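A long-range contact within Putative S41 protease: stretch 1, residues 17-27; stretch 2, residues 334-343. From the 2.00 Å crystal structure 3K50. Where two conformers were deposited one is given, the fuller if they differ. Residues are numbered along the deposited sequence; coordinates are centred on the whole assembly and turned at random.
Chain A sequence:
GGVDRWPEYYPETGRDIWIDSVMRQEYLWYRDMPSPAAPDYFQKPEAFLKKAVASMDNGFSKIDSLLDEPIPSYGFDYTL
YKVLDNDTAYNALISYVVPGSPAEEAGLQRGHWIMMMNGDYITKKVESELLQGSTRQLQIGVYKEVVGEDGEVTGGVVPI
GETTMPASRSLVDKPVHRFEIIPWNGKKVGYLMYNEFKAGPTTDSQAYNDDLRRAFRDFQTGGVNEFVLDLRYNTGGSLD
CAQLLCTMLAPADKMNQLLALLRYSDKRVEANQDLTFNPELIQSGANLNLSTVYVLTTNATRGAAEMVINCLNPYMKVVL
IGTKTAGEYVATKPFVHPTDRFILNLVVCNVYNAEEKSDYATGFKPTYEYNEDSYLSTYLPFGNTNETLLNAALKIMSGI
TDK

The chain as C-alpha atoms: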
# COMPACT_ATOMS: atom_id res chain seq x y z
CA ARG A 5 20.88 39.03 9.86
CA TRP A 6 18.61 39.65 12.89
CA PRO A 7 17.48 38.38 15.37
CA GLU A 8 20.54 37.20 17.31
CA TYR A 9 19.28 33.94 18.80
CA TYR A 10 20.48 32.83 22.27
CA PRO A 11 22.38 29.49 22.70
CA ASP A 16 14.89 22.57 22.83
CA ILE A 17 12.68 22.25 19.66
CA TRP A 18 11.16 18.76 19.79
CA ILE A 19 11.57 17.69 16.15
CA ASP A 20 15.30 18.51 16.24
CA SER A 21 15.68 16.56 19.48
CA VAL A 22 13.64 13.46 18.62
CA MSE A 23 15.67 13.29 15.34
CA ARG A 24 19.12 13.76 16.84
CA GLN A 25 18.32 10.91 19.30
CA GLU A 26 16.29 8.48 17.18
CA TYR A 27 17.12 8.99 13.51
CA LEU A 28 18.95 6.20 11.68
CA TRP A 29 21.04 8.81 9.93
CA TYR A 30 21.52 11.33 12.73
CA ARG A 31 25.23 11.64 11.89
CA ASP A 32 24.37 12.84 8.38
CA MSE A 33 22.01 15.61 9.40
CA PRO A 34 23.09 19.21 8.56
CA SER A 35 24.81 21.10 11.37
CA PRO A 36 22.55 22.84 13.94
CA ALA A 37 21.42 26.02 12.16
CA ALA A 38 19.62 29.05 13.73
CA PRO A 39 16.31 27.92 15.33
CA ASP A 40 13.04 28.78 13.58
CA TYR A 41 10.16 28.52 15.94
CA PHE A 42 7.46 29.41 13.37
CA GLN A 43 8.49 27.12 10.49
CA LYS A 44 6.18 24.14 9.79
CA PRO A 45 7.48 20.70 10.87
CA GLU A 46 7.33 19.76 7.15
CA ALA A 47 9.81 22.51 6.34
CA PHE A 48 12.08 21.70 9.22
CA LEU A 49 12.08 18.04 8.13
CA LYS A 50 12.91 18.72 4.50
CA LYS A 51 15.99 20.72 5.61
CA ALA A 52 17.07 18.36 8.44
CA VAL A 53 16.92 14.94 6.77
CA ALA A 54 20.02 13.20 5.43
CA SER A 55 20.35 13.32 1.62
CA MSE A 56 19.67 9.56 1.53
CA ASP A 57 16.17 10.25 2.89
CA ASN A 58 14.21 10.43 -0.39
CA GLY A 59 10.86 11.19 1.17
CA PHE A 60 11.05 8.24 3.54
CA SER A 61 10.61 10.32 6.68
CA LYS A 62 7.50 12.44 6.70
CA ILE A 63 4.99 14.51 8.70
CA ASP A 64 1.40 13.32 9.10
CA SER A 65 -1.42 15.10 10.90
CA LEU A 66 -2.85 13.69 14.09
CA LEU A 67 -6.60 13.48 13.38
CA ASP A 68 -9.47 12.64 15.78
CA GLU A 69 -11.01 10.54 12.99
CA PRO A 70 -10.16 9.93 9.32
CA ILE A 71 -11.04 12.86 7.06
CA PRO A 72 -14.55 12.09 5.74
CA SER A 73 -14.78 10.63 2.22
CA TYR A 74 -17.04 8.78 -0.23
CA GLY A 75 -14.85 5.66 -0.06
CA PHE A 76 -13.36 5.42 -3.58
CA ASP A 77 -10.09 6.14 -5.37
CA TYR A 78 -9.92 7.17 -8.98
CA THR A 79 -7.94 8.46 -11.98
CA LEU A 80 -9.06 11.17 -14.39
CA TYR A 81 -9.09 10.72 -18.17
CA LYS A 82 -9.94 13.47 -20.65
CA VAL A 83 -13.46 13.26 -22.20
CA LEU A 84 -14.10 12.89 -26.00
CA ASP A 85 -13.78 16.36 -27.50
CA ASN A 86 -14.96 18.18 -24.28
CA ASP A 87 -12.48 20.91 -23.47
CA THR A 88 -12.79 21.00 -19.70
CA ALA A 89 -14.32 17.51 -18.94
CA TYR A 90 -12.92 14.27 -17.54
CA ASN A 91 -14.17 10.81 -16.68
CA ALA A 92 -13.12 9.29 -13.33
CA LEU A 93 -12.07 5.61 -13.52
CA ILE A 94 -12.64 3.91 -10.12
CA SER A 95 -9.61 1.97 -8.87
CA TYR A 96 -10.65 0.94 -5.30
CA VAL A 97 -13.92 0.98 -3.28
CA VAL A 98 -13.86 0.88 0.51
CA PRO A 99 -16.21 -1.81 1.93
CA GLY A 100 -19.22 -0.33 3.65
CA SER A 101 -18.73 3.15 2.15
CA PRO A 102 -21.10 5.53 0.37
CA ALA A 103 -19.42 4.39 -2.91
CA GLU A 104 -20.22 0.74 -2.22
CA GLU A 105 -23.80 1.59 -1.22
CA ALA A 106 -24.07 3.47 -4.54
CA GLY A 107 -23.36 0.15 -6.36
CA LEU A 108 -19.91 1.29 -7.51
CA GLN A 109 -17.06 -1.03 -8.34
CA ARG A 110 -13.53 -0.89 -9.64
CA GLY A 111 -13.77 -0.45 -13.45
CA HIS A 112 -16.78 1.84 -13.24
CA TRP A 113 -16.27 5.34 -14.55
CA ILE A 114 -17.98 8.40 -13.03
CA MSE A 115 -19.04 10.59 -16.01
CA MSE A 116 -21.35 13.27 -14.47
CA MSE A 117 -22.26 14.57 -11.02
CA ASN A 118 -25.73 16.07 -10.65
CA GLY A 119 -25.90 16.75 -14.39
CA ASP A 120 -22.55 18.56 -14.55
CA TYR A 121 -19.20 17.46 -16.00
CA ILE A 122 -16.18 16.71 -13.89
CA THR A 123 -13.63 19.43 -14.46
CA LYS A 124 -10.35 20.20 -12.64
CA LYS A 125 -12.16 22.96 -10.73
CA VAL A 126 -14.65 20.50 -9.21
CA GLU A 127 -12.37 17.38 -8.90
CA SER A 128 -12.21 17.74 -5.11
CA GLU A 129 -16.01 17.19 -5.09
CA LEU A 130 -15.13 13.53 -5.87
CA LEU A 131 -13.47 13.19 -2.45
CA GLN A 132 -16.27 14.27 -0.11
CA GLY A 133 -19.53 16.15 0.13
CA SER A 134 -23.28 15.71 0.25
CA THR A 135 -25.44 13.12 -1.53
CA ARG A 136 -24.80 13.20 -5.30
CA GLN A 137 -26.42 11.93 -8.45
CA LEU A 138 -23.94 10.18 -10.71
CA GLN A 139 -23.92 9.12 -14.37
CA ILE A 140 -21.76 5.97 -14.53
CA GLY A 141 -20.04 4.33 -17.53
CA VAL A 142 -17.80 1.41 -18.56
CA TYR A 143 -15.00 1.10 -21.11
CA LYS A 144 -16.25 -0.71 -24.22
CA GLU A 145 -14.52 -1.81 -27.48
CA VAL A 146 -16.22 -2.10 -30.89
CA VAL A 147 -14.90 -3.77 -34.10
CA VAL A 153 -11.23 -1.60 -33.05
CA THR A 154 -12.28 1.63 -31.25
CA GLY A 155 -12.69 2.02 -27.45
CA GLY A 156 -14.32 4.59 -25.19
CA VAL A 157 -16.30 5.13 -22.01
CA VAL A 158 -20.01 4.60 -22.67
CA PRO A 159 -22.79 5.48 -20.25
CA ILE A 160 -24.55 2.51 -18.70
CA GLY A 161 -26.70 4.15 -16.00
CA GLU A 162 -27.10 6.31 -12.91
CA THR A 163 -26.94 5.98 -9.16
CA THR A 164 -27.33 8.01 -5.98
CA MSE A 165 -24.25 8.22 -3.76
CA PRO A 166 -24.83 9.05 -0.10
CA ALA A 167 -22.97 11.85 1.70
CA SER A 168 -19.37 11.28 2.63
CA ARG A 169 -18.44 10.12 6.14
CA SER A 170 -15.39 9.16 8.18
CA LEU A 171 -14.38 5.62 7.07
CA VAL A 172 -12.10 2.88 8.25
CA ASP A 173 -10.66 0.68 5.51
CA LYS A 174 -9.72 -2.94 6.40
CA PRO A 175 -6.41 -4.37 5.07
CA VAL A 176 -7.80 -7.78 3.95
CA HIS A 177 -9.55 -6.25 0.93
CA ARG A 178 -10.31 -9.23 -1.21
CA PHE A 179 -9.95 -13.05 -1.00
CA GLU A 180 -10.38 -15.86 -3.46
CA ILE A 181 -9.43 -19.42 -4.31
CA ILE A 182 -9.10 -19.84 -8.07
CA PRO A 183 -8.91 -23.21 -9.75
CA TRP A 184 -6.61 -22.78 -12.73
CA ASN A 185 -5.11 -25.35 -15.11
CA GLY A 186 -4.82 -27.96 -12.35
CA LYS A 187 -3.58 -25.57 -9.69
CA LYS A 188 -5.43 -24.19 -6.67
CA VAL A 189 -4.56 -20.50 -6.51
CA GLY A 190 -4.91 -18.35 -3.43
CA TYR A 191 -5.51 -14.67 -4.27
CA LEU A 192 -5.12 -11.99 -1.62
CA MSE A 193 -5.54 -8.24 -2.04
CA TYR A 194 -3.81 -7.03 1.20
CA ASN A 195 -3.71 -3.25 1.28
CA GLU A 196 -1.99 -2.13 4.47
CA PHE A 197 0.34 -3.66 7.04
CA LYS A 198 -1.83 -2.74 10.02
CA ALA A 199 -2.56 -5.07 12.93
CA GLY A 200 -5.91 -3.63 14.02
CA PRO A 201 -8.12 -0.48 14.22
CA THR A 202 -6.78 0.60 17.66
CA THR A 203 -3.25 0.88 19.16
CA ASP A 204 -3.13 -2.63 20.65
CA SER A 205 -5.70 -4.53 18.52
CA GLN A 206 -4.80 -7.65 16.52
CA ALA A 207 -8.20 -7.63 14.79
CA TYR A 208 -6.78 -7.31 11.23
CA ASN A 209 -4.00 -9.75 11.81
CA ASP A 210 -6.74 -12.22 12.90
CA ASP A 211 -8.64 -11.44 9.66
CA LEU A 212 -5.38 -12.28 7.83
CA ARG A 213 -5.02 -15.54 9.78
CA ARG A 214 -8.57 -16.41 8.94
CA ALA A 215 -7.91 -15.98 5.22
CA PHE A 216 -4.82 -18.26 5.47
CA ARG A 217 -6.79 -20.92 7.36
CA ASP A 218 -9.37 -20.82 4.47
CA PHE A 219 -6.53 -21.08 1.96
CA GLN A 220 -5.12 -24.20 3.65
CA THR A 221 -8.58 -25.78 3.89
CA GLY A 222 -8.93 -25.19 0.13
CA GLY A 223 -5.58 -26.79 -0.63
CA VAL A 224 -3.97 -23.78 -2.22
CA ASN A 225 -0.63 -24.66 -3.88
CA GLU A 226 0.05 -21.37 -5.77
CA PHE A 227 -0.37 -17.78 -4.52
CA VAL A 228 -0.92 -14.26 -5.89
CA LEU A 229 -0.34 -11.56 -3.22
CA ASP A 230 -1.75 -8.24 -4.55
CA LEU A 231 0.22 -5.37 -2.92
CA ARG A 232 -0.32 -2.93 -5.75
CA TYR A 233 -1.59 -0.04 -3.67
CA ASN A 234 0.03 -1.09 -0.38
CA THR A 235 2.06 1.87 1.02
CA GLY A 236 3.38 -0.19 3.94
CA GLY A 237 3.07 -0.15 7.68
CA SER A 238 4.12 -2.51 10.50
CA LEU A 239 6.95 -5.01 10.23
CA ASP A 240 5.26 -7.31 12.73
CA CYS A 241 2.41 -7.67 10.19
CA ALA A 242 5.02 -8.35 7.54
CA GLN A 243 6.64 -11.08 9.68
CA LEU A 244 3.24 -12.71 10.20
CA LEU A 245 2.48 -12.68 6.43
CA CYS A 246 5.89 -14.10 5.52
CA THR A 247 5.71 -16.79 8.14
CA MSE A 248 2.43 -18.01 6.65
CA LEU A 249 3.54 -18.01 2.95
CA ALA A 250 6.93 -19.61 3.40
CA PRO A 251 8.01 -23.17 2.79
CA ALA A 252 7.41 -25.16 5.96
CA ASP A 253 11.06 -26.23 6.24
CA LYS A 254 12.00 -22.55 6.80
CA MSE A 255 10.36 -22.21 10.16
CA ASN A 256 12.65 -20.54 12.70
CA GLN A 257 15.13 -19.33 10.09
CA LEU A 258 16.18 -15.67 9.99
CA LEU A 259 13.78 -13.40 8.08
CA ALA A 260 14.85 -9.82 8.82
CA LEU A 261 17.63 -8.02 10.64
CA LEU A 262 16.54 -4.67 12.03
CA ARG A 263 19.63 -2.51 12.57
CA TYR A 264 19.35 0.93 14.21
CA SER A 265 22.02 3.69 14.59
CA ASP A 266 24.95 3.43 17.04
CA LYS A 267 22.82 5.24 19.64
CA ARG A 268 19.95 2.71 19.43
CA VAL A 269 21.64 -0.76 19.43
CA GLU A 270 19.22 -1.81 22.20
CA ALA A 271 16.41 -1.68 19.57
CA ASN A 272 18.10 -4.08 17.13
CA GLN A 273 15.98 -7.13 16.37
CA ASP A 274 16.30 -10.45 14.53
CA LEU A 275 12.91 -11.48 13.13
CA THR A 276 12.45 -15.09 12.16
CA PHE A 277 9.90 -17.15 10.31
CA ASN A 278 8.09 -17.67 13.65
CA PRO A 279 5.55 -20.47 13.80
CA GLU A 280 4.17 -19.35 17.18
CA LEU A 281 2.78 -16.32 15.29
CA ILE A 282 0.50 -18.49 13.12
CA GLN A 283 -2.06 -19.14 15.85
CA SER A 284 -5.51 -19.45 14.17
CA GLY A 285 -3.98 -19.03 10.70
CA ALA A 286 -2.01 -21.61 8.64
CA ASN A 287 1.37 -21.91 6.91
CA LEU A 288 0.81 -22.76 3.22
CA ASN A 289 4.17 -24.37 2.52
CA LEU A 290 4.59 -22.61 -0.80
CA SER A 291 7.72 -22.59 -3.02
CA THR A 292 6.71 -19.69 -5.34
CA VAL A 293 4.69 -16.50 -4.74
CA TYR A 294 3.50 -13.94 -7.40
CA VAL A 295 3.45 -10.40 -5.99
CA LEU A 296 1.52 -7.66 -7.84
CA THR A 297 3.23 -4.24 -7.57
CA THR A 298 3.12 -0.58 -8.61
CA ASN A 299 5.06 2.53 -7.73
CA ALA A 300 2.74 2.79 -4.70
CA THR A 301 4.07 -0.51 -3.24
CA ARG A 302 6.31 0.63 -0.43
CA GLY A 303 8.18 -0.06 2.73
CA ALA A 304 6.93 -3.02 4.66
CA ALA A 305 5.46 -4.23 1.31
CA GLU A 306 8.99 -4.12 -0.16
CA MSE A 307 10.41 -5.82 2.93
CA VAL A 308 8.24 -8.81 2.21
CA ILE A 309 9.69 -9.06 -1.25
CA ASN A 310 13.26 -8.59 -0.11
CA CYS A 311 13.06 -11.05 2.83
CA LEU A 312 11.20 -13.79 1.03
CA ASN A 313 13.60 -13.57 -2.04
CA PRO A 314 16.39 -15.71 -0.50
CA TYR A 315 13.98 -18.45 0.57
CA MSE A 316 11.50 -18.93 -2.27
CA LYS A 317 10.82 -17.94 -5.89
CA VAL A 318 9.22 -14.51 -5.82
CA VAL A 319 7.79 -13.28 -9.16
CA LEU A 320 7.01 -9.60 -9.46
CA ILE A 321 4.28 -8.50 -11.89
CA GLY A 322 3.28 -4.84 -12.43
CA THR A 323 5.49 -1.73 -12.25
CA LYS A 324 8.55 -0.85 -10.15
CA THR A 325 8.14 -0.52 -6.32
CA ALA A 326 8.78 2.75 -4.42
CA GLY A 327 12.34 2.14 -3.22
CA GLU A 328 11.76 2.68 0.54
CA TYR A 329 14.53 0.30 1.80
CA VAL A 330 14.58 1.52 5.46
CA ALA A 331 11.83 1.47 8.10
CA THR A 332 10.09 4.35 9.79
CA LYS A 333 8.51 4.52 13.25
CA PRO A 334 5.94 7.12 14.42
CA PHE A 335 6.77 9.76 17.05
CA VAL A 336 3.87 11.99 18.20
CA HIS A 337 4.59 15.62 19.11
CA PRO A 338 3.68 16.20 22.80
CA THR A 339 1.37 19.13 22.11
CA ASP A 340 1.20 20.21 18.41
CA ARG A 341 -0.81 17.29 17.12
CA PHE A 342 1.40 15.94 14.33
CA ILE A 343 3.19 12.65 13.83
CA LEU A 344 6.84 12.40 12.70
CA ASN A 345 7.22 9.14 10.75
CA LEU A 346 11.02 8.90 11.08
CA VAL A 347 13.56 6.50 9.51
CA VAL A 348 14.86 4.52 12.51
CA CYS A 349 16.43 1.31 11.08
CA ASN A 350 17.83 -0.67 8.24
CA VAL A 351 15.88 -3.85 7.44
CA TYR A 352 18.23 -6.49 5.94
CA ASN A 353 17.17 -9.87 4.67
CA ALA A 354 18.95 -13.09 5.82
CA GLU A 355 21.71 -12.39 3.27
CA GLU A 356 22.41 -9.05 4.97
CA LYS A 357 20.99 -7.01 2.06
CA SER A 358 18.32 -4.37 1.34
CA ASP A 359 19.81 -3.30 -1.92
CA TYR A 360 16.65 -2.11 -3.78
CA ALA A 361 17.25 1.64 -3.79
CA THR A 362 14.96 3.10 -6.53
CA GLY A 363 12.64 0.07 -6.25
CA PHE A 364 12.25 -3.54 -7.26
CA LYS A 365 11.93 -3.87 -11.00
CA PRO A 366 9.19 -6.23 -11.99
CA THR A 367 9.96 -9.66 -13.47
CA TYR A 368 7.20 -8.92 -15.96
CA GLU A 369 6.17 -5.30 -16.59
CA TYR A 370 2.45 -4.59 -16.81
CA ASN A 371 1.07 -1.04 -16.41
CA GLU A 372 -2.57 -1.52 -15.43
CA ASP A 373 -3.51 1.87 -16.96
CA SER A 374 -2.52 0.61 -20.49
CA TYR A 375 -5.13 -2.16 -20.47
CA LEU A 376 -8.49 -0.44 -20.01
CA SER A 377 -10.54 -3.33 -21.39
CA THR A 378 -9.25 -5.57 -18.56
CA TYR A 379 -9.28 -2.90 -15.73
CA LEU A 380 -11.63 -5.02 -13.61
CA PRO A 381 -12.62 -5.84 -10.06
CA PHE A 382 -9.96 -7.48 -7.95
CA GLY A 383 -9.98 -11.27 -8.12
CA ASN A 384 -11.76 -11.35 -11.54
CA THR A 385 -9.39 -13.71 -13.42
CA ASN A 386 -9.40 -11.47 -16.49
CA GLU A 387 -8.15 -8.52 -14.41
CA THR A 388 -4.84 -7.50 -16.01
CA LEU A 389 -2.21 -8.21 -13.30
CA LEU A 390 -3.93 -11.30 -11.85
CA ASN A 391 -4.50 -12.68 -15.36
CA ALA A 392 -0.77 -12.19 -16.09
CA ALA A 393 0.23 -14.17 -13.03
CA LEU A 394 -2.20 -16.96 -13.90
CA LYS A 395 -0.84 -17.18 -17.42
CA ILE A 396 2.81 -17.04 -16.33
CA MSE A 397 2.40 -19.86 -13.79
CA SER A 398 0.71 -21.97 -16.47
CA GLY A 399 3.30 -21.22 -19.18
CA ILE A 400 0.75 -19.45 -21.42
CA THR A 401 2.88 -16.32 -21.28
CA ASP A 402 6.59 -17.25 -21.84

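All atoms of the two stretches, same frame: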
# COMPACT_ATOMS: atom_id res chain seq x y z
N ILE A 17 13.76 22.54 20.62
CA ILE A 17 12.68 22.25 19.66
C ILE A 17 12.56 20.73 19.52
O ILE A 17 13.54 20.07 19.20
CB ILE A 17 12.94 22.89 18.27
CG1 ILE A 17 12.89 24.44 18.39
CG2 ILE A 17 11.94 22.37 17.24
CD1 ILE A 17 13.27 25.21 17.13
N TRP A 18 11.36 20.20 19.76
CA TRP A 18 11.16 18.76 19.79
C TRP A 18 11.65 17.96 18.57
O TRP A 18 12.31 16.91 18.71
CB TRP A 18 9.66 18.50 19.96
CG TRP A 18 9.27 17.04 20.08
CD1 TRP A 18 9.33 16.28 21.20
CD2 TRP A 18 8.74 16.18 19.04
NE1 TRP A 18 8.90 14.99 20.93
CE2 TRP A 18 8.51 14.92 19.62
CE3 TRP A 18 8.46 16.35 17.69
CZ2 TRP A 18 7.99 13.86 18.91
CZ3 TRP A 18 7.92 15.29 16.98
CH2 TRP A 18 7.70 14.06 17.59
N ILE A 19 11.29 18.42 17.38
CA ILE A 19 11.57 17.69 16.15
C ILE A 19 13.09 17.54 15.97
O ILE A 19 13.56 16.50 15.60
CB ILE A 19 10.80 18.29 14.92
CG1 ILE A 19 10.96 17.39 13.70
CG2 ILE A 19 11.29 19.70 14.63
CD1 ILE A 19 10.02 17.70 12.58
N ASP A 20 13.84 18.57 16.34
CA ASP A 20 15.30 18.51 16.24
C ASP A 20 15.86 17.50 17.25
O ASP A 20 16.71 16.69 16.92
CB ASP A 20 15.93 19.86 16.56
CG ASP A 20 17.46 19.82 16.48
OD1 ASP A 20 17.98 19.80 15.36
OD2 ASP A 20 18.12 19.82 17.53
N SER A 21 15.25 17.45 18.42
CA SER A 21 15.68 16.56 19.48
C SER A 21 15.31 15.11 19.21
O SER A 21 16.19 14.29 19.24
CB SER A 21 15.15 17.03 20.84
OG SER A 21 13.75 17.15 20.81
N VAL A 22 14.03 14.80 18.94
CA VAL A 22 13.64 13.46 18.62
C VAL A 22 14.50 12.93 17.45
O VAL A 22 14.88 11.77 17.47
CB VAL A 22 12.13 13.36 18.34
CG1 VAL A 22 11.75 14.23 17.16
CG2 VAL A 22 11.73 11.89 18.10
N MSE A 23 14.87 13.77 16.48
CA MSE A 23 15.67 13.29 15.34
C MSE A 23 17.12 13.03 15.74
O MSE A 23 17.70 12.04 15.39
CB MSE A 23 15.63 14.29 14.15
CG MSE A 23 14.33 14.22 13.35
SE MSE A 23 14.37 15.45 11.81
CE MSE A 23 15.62 14.49 10.64
N ARG A 24 17.72 13.95 16.48
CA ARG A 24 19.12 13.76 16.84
C ARG A 24 19.28 12.48 17.73
O ARG A 24 20.31 11.84 17.70
CB ARG A 24 19.73 15.07 17.41
CG ARG A 24 19.92 16.09 16.29
CD ARG A 24 20.60 17.41 16.68
NE ARG A 24 20.64 18.40 15.58
CZ ARG A 24 21.49 18.40 14.56
NH1 ARG A 24 22.44 17.48 14.44
NH2 ARG A 24 21.40 19.35 13.64
N GLN A 25 18.24 12.08 18.46
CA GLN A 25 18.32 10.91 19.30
C GLN A 25 17.96 9.64 18.55
O GLN A 25 18.65 8.63 18.68
CB GLN A 25 17.42 11.06 20.55
CG GLN A 25 17.28 9.74 21.41
CD GLN A 25 18.61 9.10 21.91
OE1 GLN A 25 18.76 7.87 21.89
NE2 GLN A 25 19.58 9.93 22.34
N GLU A 26 16.89 9.68 17.74
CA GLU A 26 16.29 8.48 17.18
C GLU A 26 16.50 8.17 15.71
O GLU A 26 16.23 7.06 15.29
CB GLU A 26 14.77 8.58 17.34
CG GLU A 26 14.25 8.87 18.72
CD GLU A 26 14.40 7.72 19.70
OE1 GLU A 26 14.75 6.62 19.29
OE2 GLU A 26 14.15 7.93 20.90
N TYR A 27 16.94 9.14 14.93
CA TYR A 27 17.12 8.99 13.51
C TYR A 27 18.23 8.03 13.14
O TYR A 27 19.34 8.14 13.67
CB TYR A 27 17.47 10.36 12.92
CG TYR A 27 17.41 10.56 11.42
CD1 TYR A 27 16.43 9.93 10.63
CD2 TYR A 27 18.19 11.51 10.82
CE1 TYR A 27 16.36 10.19 9.25
CE2 TYR A 27 18.08 11.83 9.42
CZ TYR A 27 17.15 11.16 8.66
OH TYR A 27 17.00 11.45 7.32
N PRO A 334 6.61 5.88 14.04
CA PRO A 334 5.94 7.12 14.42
C PRO A 334 6.34 7.71 15.79
O PRO A 334 6.51 6.96 16.76
CB PRO A 334 4.48 6.73 14.48
CG PRO A 334 4.49 5.27 14.77
CD PRO A 334 5.72 4.70 14.17
N PHE A 335 6.51 9.03 15.83
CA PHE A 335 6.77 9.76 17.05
C PHE A 335 5.73 10.88 17.04
O PHE A 335 5.64 11.62 16.07
CB PHE A 335 8.21 10.29 17.08
CG PHE A 335 9.25 9.22 17.10
CD1 PHE A 335 9.73 8.68 15.93
CD2 PHE A 335 9.74 8.73 18.31
CE1 PHE A 335 10.72 7.66 15.96
CE2 PHE A 335 10.67 7.71 18.35
CZ PHE A 335 11.13 7.15 17.15
N VAL A 336 4.93 10.97 18.09
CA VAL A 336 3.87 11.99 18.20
C VAL A 336 4.37 13.19 18.96
O VAL A 336 4.98 13.02 20.02
CB VAL A 336 2.63 11.42 18.92
CG1 VAL A 336 1.45 12.37 18.80
CG2 VAL A 336 2.24 10.09 18.31
N HIS A 337 4.16 14.40 18.42
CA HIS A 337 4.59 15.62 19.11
C HIS A 337 3.80 15.70 20.42
O HIS A 337 2.63 15.37 20.42
CB HIS A 337 4.31 16.88 18.31
CG HIS A 337 4.97 18.11 18.87
ND1 HIS A 337 4.41 18.86 19.89
CD2 HIS A 337 6.11 18.76 18.52
CE1 HIS A 337 5.20 19.88 20.18
NE2 HIS A 337 6.23 19.86 19.34
N PRO A 338 4.43 16.13 21.52
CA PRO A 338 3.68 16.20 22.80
C PRO A 338 2.44 17.08 22.80
O PRO A 338 1.44 16.72 23.40
CB PRO A 338 4.70 16.78 23.77
CG PRO A 338 6.03 16.49 23.17
CD PRO A 338 5.85 16.50 21.68
N THR A 339 2.49 18.21 22.11
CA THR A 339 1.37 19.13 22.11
C THR A 339 0.81 19.61 20.75
O THR A 339 -0.38 19.91 20.67
CB THR A 339 1.76 20.39 22.92
OG1 THR A 339 2.88 21.05 22.33
CG2 THR A 339 2.13 20.03 24.36
N ASP A 340 1.62 19.61 19.69
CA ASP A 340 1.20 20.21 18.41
C ASP A 340 0.48 19.30 17.46
O ASP A 340 0.38 19.60 16.28
CB ASP A 340 2.42 20.81 17.71
CG ASP A 340 2.98 22.00 18.44
OD1 ASP A 340 2.25 22.60 19.26
OD2 ASP A 340 4.14 22.36 18.15
N ARG A 341 0.02 18.16 17.93
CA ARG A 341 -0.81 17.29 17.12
C ARG A 341 -0.28 16.95 15.70
O ARG A 341 -0.99 17.07 14.72
CB ARG A 341 -2.23 17.87 17.03
CG ARG A 341 -2.88 18.07 18.42
CD ARG A 341 -4.40 18.37 18.38
NE ARG A 341 -5.19 17.45 17.54
CZ ARG A 341 -5.59 16.21 17.88
NH1 ARG A 341 -5.28 15.67 19.06
NH2 ARG A 341 -6.31 15.49 17.01
N PHE A 342 0.97 16.53 15.58
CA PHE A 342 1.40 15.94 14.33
C PHE A 342 2.22 14.71 14.70
O PHE A 342 2.62 14.53 15.84
CB PHE A 342 2.18 16.89 13.44
CG PHE A 342 3.54 17.30 13.98
CD1 PHE A 342 4.67 16.57 13.69
CD2 PHE A 342 3.67 18.47 14.70
CE1 PHE A 342 5.93 17.00 14.12
CE2 PHE A 342 4.90 18.91 15.15
CZ PHE A 342 6.04 18.18 14.86
N ILE A 343 2.42 13.88 13.71
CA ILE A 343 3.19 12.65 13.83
C ILE A 343 4.38 12.76 12.88
O ILE A 343 4.18 13.11 11.69
CB ILE A 343 2.40 11.42 13.38
CG1 ILE A 343 1.11 11.23 14.20
CG2 ILE A 343 3.31 10.14 13.47
CD1 ILE A 343 0.15 10.26 13.56
O HOH W 1 8.61 21.97 19.77

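Residues 18-26 form a helix that lies against the end of a strand, 334-336, and the turn that follows it. No two touching residues are closer than 309 positions in sequence. The helix and strand run roughly antiparallel, at 146° between their directions, and their axes come no closer than 10.7 Å. That gap is wide, so side chains must fill it. No direct hydrogen bond crosses the contact.

W18 is the main bump. It sits in the first turn of the helix, its CA-to-CB bond points toward the other stretch, and it gives up more area to the contact than any other residue. The hollow that receives it is built from F335, V336, H337, P338 and F342. H337 and P338 cover one face of the indole. H337 CA lies 3.8 Å from the centroid of the W18 six-membered ring, nearly on the ring normal. P338 CD lies 3.5 Å from the centroid of the W18 five-membered ring. Both are CH-pi contacts, in which slightly polarised C-H groups meet the electron-rich ring. H337 CA and the P338 ring thus form a wall over that face of the tryptophan.

The far rim of the indole reaches the strand. W18 CH2 is 3.5 Å from F335 O, which lies at the ring edge, and 3.8 Å from F335 CB. W18 CZ2 is 3.3 Å from V336 O. F342 closes another part of the hollow. The CA-to-CB bond of F342 points sideways, but the end of the side chain comes nearer, placing F342 CE1 3.9 Å from W18 CZ3. The two rings meet obliquely. I19 adds a looser apolar touch, with CD1 4.4 Å from F342 CE1.

F335 is the bump from the strand side. Its CA-to-CB bond points toward the helix, and its ring meets V22 and E26, one helical turn apart. V22 CG2 sits over a face of the phenyl, 3.7 Å from F335 CD2, in a CH-pi contact. E26 packs beside the same ring, its CG 3.8 Å from F335 CE2.

H337 also joins the stretches through water. Water 1 accepts from W18 N, with its O 3.3 Å from that atom, and bonds to H337 NE2 at 3.2 Å. The other ring nitrogen serves the turn: T339 N donates to H337 ND1 at 3.0 Å. H337 N donates to F342 O at 3.0 Å. This backbone bond ties together two residues that both border the tryptophan, and so helps to shape its hollow.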